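Local coordinates for light harvesting complex 1 Protein W (Rhodopseudomonas palustris, PDB 6Z5S) that probably takes the place of an antenna subunit in the light-harvesting 1 ring, binding bacteriochlorophyll and spirilloxanthin and keeping a gap through which quinones can pass, at residues 20-25 with 87-92; 47-52 with 69-74. All coordinates share one frame; numbering follows the deposited sequence.

Both contacts use helix 67-89, at different levels: its N-terminal part packs on helix 37-57 in interaction 2, and its C-terminal part meets the end of helix 10-24 in interaction 1. Their centres are about 24 Å apart, on opposite sides of the chain's centre, and interaction 2 is nested within the loop that interaction 1 closes. Residues 47-52 with 69-74 form a buried contact of small alanines, a methionine and two leucines. Residues 20-25 with 87-92 form a partly buried one, where Phe89 and Phe92 pack inside, while Arg20 and Phe91 meet at the margin. No hydrogen bond crosses either contact: interaction 2 is mostly apolar packing, and interaction 1 adds the guanidinium laid over Phe91.

Interaction 1 of 2, residues 20-25 with 87-92; sequences RVLAAS and VVFWFF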
ATOM      1  N   ARG A  20     -12.272 -49.198  17.282  1.00 86.98           N
ATOM      2  CA  ARG A  20     -12.576 -49.389  18.695  1.00 86.98           C
ATOM      3  C   ARG A  20     -11.722 -50.497  19.294  1.00 86.98           C
ATOM      4  O   ARG A  20     -11.225 -50.372  20.421  1.00 86.98           O
ATOM      5  CB  ARG A  20     -14.062 -49.704  18.866  1.00 86.98           C
ATOM      6  CG  ARG A  20     -14.518 -49.891  20.302  1.00 86.98           C
ATOM      7  CD  ARG A  20     -14.806 -48.557  20.959  1.00 86.98           C
ATOM      8  NE  ARG A  20     -13.573 -47.856  21.296  1.00 86.98           N
ATOM      9  CZ  ARG A  20     -13.526 -46.642  21.826  1.00 86.98           C
ATOM     10  NH1 ARG A  20     -14.650 -45.992  22.086  1.00 86.98           N
ATOM     11  NH2 ARG A  20     -12.352 -46.088  22.101  1.00 86.98           N
ATOM     12  N   VAL A  21     -11.533 -51.587  18.549  1.00 82.95           N
ATOM     13  CA  VAL A  21     -10.725 -52.699  19.040  1.00 82.95           C
ATOM     14  C   VAL A  21      -9.310 -52.228  19.342  1.00 82.95           C
ATOM     15  O   VAL A  21      -8.814 -52.369  20.464  1.00 82.95           O
ATOM     16  CB  VAL A  21     -10.725 -53.855  18.027  1.00 82.95           C
ATOM     17  CG1 VAL A  21      -9.556 -54.778  18.286  1.00 82.95           C
ATOM     18  CG2 VAL A  21     -12.027 -54.622  18.104  1.00 82.95           C
ATOM     19  N   LEU A  22      -8.642 -51.648  18.344  1.00 85.66           N
ATOM     20  CA  LEU A  22      -7.267 -51.222  18.571  1.00 85.66           C
ATOM     21  C   LEU A  22      -7.170 -49.985  19.452  1.00 85.66           C
ATOM     22  O   LEU A  22      -6.080 -49.686  19.945  1.00 85.66           O
ATOM     23  CB  LEU A  22      -6.547 -50.997  17.238  1.00 85.66           C
ATOM     24  CG  LEU A  22      -7.082 -50.015  16.198  1.00 85.66           C
ATOM     25  CD1 LEU A  22      -6.634 -48.606  16.497  1.00 85.66           C
ATOM     26  CD2 LEU A  22      -6.629 -50.435  14.806  1.00 85.66           C
ATOM     27  N   ALA A  23      -8.271 -49.267  19.673  1.00 86.17           N
ATOM     28  CA  ALA A  23      -8.266 -48.194  20.655  1.00 86.17           C
ATOM     29  C   ALA A  23      -8.294 -48.752  22.067  1.00 86.17           C
ATOM     30  O   ALA A  23      -7.679 -48.189  22.975  1.00 86.17           O
ATOM     31  CB  ALA A  23      -9.456 -47.269  20.424  1.00 86.17           C
ATOM     32  N   ALA A  24      -9.010 -49.856  22.272  1.00 85.14           N
ATOM     33  CA  ALA A  24      -8.963 -50.512  23.571  1.00 85.14           C
ATOM     34  C   ALA A  24      -7.657 -51.274  23.753  1.00 85.14           C
ATOM     35  O   ALA A  24      -7.074 -51.269  24.841  1.00 85.14           O
ATOM     36  CB  ALA A  24     -10.159 -51.448  23.732  1.00 85.14           C
ATOM     37  N   SER A  25      -7.177 -51.918  22.696  1.00 83.10           N
ATOM     38  CA  SER A  25      -6.008 -52.779  22.796  1.00 83.10           C
ATOM     39  C   SER A  25      -4.688 -52.030  22.679  1.00 83.10           C
ATOM     40  O   SER A  25      -3.634 -52.671  22.720  1.00 83.10           O
ATOM     41  CB  SER A  25      -6.070 -53.867  21.726  1.00 83.10           C
ATOM     42  OG  SER A  25      -4.794 -54.441  21.524  1.00 83.10           O
ATOM     43  N   VAL A  87     -11.234 -40.834  13.636  1.00 83.42           N
ATOM     44  CA  VAL A  87     -12.130 -40.194  14.595  1.00 83.42           C
ATOM     45  C   VAL A  87     -12.759 -41.228  15.519  1.00 83.42           C
ATOM     46  O   VAL A  87     -12.987 -40.952  16.701  1.00 83.42           O
ATOM     47  CB  VAL A  87     -13.192 -39.344  13.874  1.00 83.42           C
ATOM     48  CG1 VAL A  87     -12.531 -38.475  12.824  1.00 83.42           C
ATOM     49  CG2 VAL A  87     -14.265 -40.209  13.253  1.00 83.42           C
ATOM     50  N   VAL A  88     -13.033 -42.430  15.016  1.00 85.15           N
ATOM     51  CA  VAL A  88     -13.518 -43.483  15.895  1.00 85.15           C
ATOM     52  C   VAL A  88     -12.414 -43.924  16.841  1.00 85.15           C
ATOM     53  O   VAL A  88     -12.659 -44.179  18.025  1.00 85.15           O
ATOM     54  CB  VAL A  88     -14.071 -44.662  15.078  1.00 85.15           C
ATOM     55  CG1 VAL A  88     -14.293 -45.862  15.972  1.00 85.15           C
ATOM     56  CG2 VAL A  88     -15.366 -44.270  14.406  1.00 85.15           C
ATOM     57  N   PHE A  89     -11.176 -44.004  16.347  1.00 88.35           N
ATOM     58  CA  PHE A  89     -10.081 -44.384  17.230  1.00 88.35           C
ATOM     59  C   PHE A  89      -9.853 -43.347  18.319  1.00 88.35           C
ATOM     60  O   PHE A  89      -9.482 -43.704  19.442  1.00 88.35           O
ATOM     61  CB  PHE A  89      -8.789 -44.585  16.447  1.00 88.35           C
ATOM     62  CG  PHE A  89      -7.565 -44.518  17.304  1.00 88.35           C
ATOM     63  CD1 PHE A  89      -7.179 -45.605  18.054  1.00 88.35           C
ATOM     64  CD2 PHE A  89      -6.818 -43.358  17.388  1.00 88.35           C
ATOM     65  CE1 PHE A  89      -6.070 -45.548  18.854  1.00 88.35           C
ATOM     66  CE2 PHE A  89      -5.706 -43.297  18.192  1.00 88.35           C
ATOM     67  CZ  PHE A  89      -5.332 -44.394  18.924  1.00 88.35           C
ATOM     68  N   TRP A  90     -10.076 -42.067  18.010  1.00 94.15           N
ATOM     69  CA  TRP A  90      -9.795 -40.989  18.951  1.00 94.15           C
ATOM     70  C   TRP A  90     -10.433 -41.216  20.310  1.00 94.15           C
ATOM     71  O   TRP A  90      -9.985 -40.642  21.311  1.00 94.15           O
ATOM     72  CB  TRP A  90     -10.273 -39.662  18.368  1.00 94.15           C
ATOM     73  CG  TRP A  90      -9.815 -38.468  19.133  1.00 94.15           C
ATOM     74  CD1 TRP A  90     -10.576 -37.405  19.509  1.00 94.15           C
ATOM     75  CD2 TRP A  90      -8.489 -38.204  19.613  1.00 94.15           C
ATOM     76  NE1 TRP A  90      -9.812 -36.495  20.195  1.00 94.15           N
ATOM     77  CE2 TRP A  90      -8.527 -36.962  20.271  1.00 94.15           C
ATOM     78  CE3 TRP A  90      -7.274 -38.895  19.548  1.00 94.15           C
ATOM     79  CZ2 TRP A  90      -7.400 -36.398  20.864  1.00 94.15           C
ATOM     80  CZ3 TRP A  90      -6.159 -38.335  20.137  1.00 94.15           C
ATOM     81  CH2 TRP A  90      -6.228 -37.099  20.786  1.00 94.15           C
ATOM     82  N   PHE A  91     -11.457 -42.059  20.377  1.00 93.01           N
ATOM     83  CA  PHE A  91     -12.015 -42.425  21.664  1.00 93.01           C
ATOM     84  C   PHE A  91     -11.024 -43.188  22.535  1.00 93.01           C
ATOM     85  O   PHE A  91     -11.257 -43.305  23.738  1.00 93.01           O
ATOM     86  CB  PHE A  91     -13.290 -43.223  21.445  1.00 93.01           C
ATOM     87  CG  PHE A  91     -14.451 -42.386  21.017  1.00 93.01           C
ATOM     88  CD1 PHE A  91     -14.300 -41.027  20.812  1.00 93.01           C
ATOM     89  CD2 PHE A  91     -15.697 -42.951  20.831  1.00 93.01           C
ATOM     90  CE1 PHE A  91     -15.366 -40.249  20.423  1.00 93.01           C
ATOM     91  CE2 PHE A  91     -16.769 -42.177  20.443  1.00 93.01           C
ATOM     92  CZ  PHE A  91     -16.603 -40.824  20.238  1.00 93.01           C
ATOM     93  N   PHE A  92      -9.921 -43.683  21.969  1.00 95.54           N
ATOM     94  CA  PHE A  92      -8.833 -44.207  22.791  1.00 95.54           C
ATOM     95  C   PHE A  92      -8.337 -43.149  23.765  1.00 95.54           C
ATOM     96  O   PHE A  92      -8.424 -43.316  24.986  1.00 95.54           O
ATOM     97  CB  PHE A  92      -7.680 -44.685  21.908  1.00 95.54           C
ATOM     98  CG  PHE A  92      -6.357 -44.754  22.622  1.00 95.54           C
ATOM     99  CD1 PHE A  92      -6.090 -45.774  23.510  1.00 95.54           C
ATOM    100  CD2 PHE A  92      -5.381 -43.804  22.404  1.00 95.54           C
ATOM    101  CE1 PHE A  92      -4.882 -45.844  24.162  1.00 95.54           C
ATOM    102  CE2 PHE A  92      -4.171 -43.872  23.063  1.00 95.54           C
ATOM    103  CZ  PHE A  92      -3.922 -44.894  23.937  1.00 95.54           C
TER
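The guanidinium of Arg20 lies across the start of the Phe91 side chain, its NH2 3.1 Å from Phe91 CB. NH1 goes further along the same residue and meets the ring at its edge, in the ring plane, 3.5 Å from Phe91 CD2. The two side chains cross at about a right angle, and their flat groups are inclined by 35°, so the guanidinium is not stacked on the ring. CB of Arg20 points away from residues 87-92; bends at chi2 and chi3 swing the chain back. NH2 also comes near the backbone N of Phe92, a fellow donor, while Phe91 O lies in the guanidinium plane at an angle too poor for a hydrogen bond.

Deeper in, the methyl of Ala23 touches two aromatic residues, both on the same side of it. Its CB is 3.5 Å from Phe92 CB and 3.7 Å from Phe89 CD1, and its carbonyl O faces the edge of the Phe92 ring at CD1. This is where two helices, 10-24 and 67-89, come together near their C-terminal ends, running in broadly the same direction in the three-helix fold. A type I turn from Phe89 to Phe92 carries the helical course on, so these two residues, three apart, both face Ala23.

Leu22 approaches Phe89 from another direction. Chi1 (57°) sets its CG between the backbone N and the carbonyl carbon, and chi2 then carries CD1 to 3.4 Å from Phe89 CD1; the two side chains cross at about a right angle. Ser40 touches both Leu22 and Phe89, which brings helix 37-57 into the cluster, and Tyr32 touches both Phe89 and Phe92. At the upstream margin Val88 CG1 lies 4.1 Å from the backbone N of Arg20, and Ala16 and Ala19 also pack on that valine.

Interaction 2 of 2, residues 47-52 with 69-74; sequences ITLVAA and AMLRVA
Met70 starts with CG anti to its backbone N (chi1 -156°), turns at chi2 (66°) to place SD, and bends again at chi3 to set CE, and this folded chain lies against Ala52. CG, SD and CE all touch it: SD is 3.4 Å from the carbonyl O of Ala52, and the methyl CE is 3.6 Å from Ala52 CB. The thioether thus covers both the backbone and the methyl of one residue. Leu4 and Leu65 also pack on Met70.

Ala52 CB has a second neighbour in Ala74, with 3.6 Å between the two CB atoms. Both methyls point across the interface. The two alanines mark the closest approach of the backbones here, with the CA atoms of Ala52 and Ala74 6.3 Å apart; the axes of the two short segments come to 10.1 Å of each other.

Flanking this alanine contact, Leu49 CD1 meets Leu71 CD2 at 4.2 Å, methyl to methyl. A dodecyl maltoside molecule touches both leucines, and Leu71 also packs on bacteriochlorophyll and on an aromatic side chain of a neighbouring protein chain. Thr48 reaches toward Ala74 without hydrogen bonding to it, and is packed besides by Ala11 of helix 10-24 and by Pro77 and Ala78.

At 134° between their N-to-C directions, the segments run oppositely but well off antiparallel. Ala75 and Ala78, further along helix 67-89, line the bacteriochlorophyll pocket. The arrangement is a hairpin of two predicted transmembrane helices, packed by alanines, Met70 and a leucine pair.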
ATOM      1  N   ILE A  47     -10.583 -52.845   4.213  1.00 75.94           N
ATOM      2  CA  ILE A  47     -11.879 -53.389   4.603  1.00 75.94           C
ATOM      3  C   ILE A  47     -12.908 -53.139   3.511  1.00 75.94           C
ATOM      4  O   ILE A  47     -13.621 -54.054   3.084  1.00 75.94           O
ATOM      5  CB  ILE A  47     -12.328 -52.784   5.944  1.00 75.94           C
ATOM      6  CG1 ILE A  47     -11.446 -53.287   7.084  1.00 75.94           C
ATOM      7  CG2 ILE A  47     -13.786 -53.095   6.200  1.00 75.94           C
ATOM      8  CD1 ILE A  47     -11.358 -54.786   7.169  1.00 75.94           C
ATOM      9  N   THR A  48     -13.007 -51.892   3.045  1.00 75.58           N
ATOM     10  CA  THR A  48     -14.008 -51.591   2.030  1.00 75.58           C
ATOM     11  C   THR A  48     -13.679 -52.259   0.702  1.00 75.58           C
ATOM     12  O   THR A  48     -14.593 -52.635  -0.036  1.00 75.58           O
ATOM     13  CB  THR A  48     -14.178 -50.084   1.854  1.00 75.58           C
ATOM     14  OG1 THR A  48     -15.295 -49.831   0.998  1.00 75.58           O
ATOM     15  CG2 THR A  48     -12.973 -49.484   1.235  1.00 75.58           C
ATOM     16  N   LEU A  49     -12.396 -52.446   0.390  1.00 74.93           N
ATOM     17  CA  LEU A  49     -12.031 -53.198  -0.804  1.00 74.93           C
ATOM     18  C   LEU A  49     -12.567 -54.619  -0.739  1.00 74.93           C
ATOM     19  O   LEU A  49     -13.228 -55.089  -1.671  1.00 74.93           O
ATOM     20  CB  LEU A  49     -10.515 -53.222  -0.974  1.00 74.93           C
ATOM     21  CG  LEU A  49     -10.057 -54.099  -2.140  1.00 74.93           C
ATOM     22  CD1 LEU A  49     -10.379 -53.434  -3.468  1.00 74.93           C
ATOM     23  CD2 LEU A  49      -8.587 -54.441  -2.032  1.00 74.93           C
ATOM     24  N   VAL A  50     -12.279 -55.328   0.354  1.00 76.84           N
ATOM     25  CA  VAL A  50     -12.702 -56.723   0.425  1.00 76.84           C
ATOM     26  C   VAL A  50     -14.219 -56.820   0.510  1.00 76.84           C
ATOM     27  O   VAL A  50     -14.818 -57.749  -0.047  1.00 76.84           O
ATOM     28  CB  VAL A  50     -12.009 -57.449   1.592  1.00 76.84           C
ATOM     29  CG1 VAL A  50     -10.512 -57.210   1.539  1.00 76.84           C
ATOM     30  CG2 VAL A  50     -12.570 -57.010   2.927  1.00 76.84           C
ATOM     31  N   ALA A  51     -14.869 -55.855   1.159  1.00 78.57           N
ATOM     32  CA  ALA A  51     -16.324 -55.861   1.214  1.00 78.57           C
ATOM     33  C   ALA A  51     -16.923 -55.669  -0.172  1.00 78.57           C
ATOM     34  O   ALA A  51     -17.849 -56.387  -0.561  1.00 78.57           O
ATOM     35  CB  ALA A  51     -16.821 -54.780   2.169  1.00 78.57           C
ATOM     36  N   ALA A  52     -16.408 -54.705  -0.933  1.00 78.33           N
ATOM     37  CA  ALA A  52     -16.907 -54.502  -2.286  1.00 78.33           C
ATOM     38  C   ALA A  52     -16.633 -55.719  -3.156  1.00 78.33           C
ATOM     39  O   ALA A  52     -17.456 -56.085  -3.998  1.00 78.33           O
ATOM     40  CB  ALA A  52     -16.281 -53.251  -2.893  1.00 78.33           C
ATOM     41  N   ALA A  69     -15.727 -51.350 -12.481  1.00 67.87           N
ATOM     42  CA  ALA A  69     -16.956 -50.786 -11.944  1.00 67.87           C
ATOM     43  C   ALA A  69     -16.978 -50.881 -10.428  1.00 67.87           C
ATOM     44  O   ALA A  69     -17.412 -49.946  -9.744  1.00 67.87           O
ATOM     45  CB  ALA A  69     -18.165 -51.494 -12.551  1.00 67.87           C
ATOM     46  N   MET A  70     -16.493 -51.995  -9.882  1.00 71.02           N
ATOM     47  CA  MET A  70     -16.441 -52.129  -8.434  1.00 71.02           C
ATOM     48  C   MET A  70     -15.509 -51.095  -7.821  1.00 71.02           C
ATOM     49  O   MET A  70     -15.802 -50.545  -6.757  1.00 71.02           O
ATOM     50  CB  MET A  70     -16.002 -53.536  -8.048  1.00 71.02           C
ATOM     51  CG  MET A  70     -16.458 -53.945  -6.672  1.00 71.02           C
ATOM     52  SD  MET A  70     -18.252 -54.084  -6.598  1.00 71.02           S
ATOM     53  CE  MET A  70     -18.669 -52.695  -5.548  1.00 71.02           C
ATOM     54  N   LEU A  71     -14.383 -50.812  -8.478  1.00 61.77           N
ATOM     55  CA  LEU A  71     -13.455 -49.815  -7.958  1.00 61.77           C
ATOM     56  C   LEU A  71     -14.073 -48.428  -7.989  1.00 61.77           C
ATOM     57  O   LEU A  71     -13.994 -47.676  -7.011  1.00 61.77           O
ATOM     58  CB  LEU A  71     -12.156 -49.835  -8.757  1.00 61.77           C
ATOM     59  CG  LEU A  71     -11.235 -50.995  -8.409  1.00 61.77           C
ATOM     60  CD1 LEU A  71      -9.915 -50.862  -9.135  1.00 61.77           C
ATOM     61  CD2 LEU A  71     -11.037 -51.051  -6.913  1.00 61.77           C
ATOM     62  N   ARG A  72     -14.689 -48.073  -9.115  1.00 64.40           N
ATOM     63  CA  ARG A  72     -15.349 -46.778  -9.209  1.00 64.40           C
ATOM     64  C   ARG A  72     -16.432 -46.638  -8.151  1.00 64.40           C
ATOM     65  O   ARG A  72     -16.632 -45.552  -7.596  1.00 64.40           O
ATOM     66  CB  ARG A  72     -15.936 -46.588 -10.603  1.00 64.40           C
ATOM     67  CG  ARG A  72     -16.770 -45.334 -10.753  1.00 64.40           C
ATOM     68  CD  ARG A  72     -16.960 -44.955 -12.209  1.00 64.40           C
ATOM     69  NE  ARG A  72     -17.511 -46.051 -13.000  1.00 64.40           N
ATOM     70  CZ  ARG A  72     -16.797 -46.810 -13.823  1.00 64.40           C
ATOM     71  NH1 ARG A  72     -15.497 -46.595 -13.963  1.00 64.40           N
ATOM     72  NH2 ARG A  72     -17.380 -47.787 -14.501  1.00 64.40           N
ATOM     73  N   VAL A  73     -17.124 -47.732  -7.840  1.00 68.65           N
ATOM     74  CA  VAL A  73     -18.196 -47.672  -6.853  1.00 68.65           C
ATOM     75  C   VAL A  73     -17.628 -47.536  -5.448  1.00 68.65           C
ATOM     76  O   VAL A  73     -18.061 -46.685  -4.665  1.00 68.65           O
ATOM     77  CB  VAL A  73     -19.098 -48.912  -6.977  1.00 68.65           C
ATOM     78  CG1 VAL A  73     -19.930 -49.085  -5.723  1.00 68.65           C
ATOM     79  CG2 VAL A  73     -19.978 -48.788  -8.203  1.00 68.65           C
ATOM     80  N   ALA A  74     -16.646 -48.365  -5.109  1.00 67.29           N
ATOM     81  CA  ALA A  74     -16.117 -48.438  -3.758  1.00 67.29           C
ATOM     82  C   ALA A  74     -15.091 -47.365  -3.451  1.00 67.29           C
ATOM     83  O   ALA A  74     -14.576 -47.338  -2.329  1.00 67.29           O
ATOM     84  CB  ALA A  74     -15.489 -49.810  -3.522  1.00 67.29           C
TER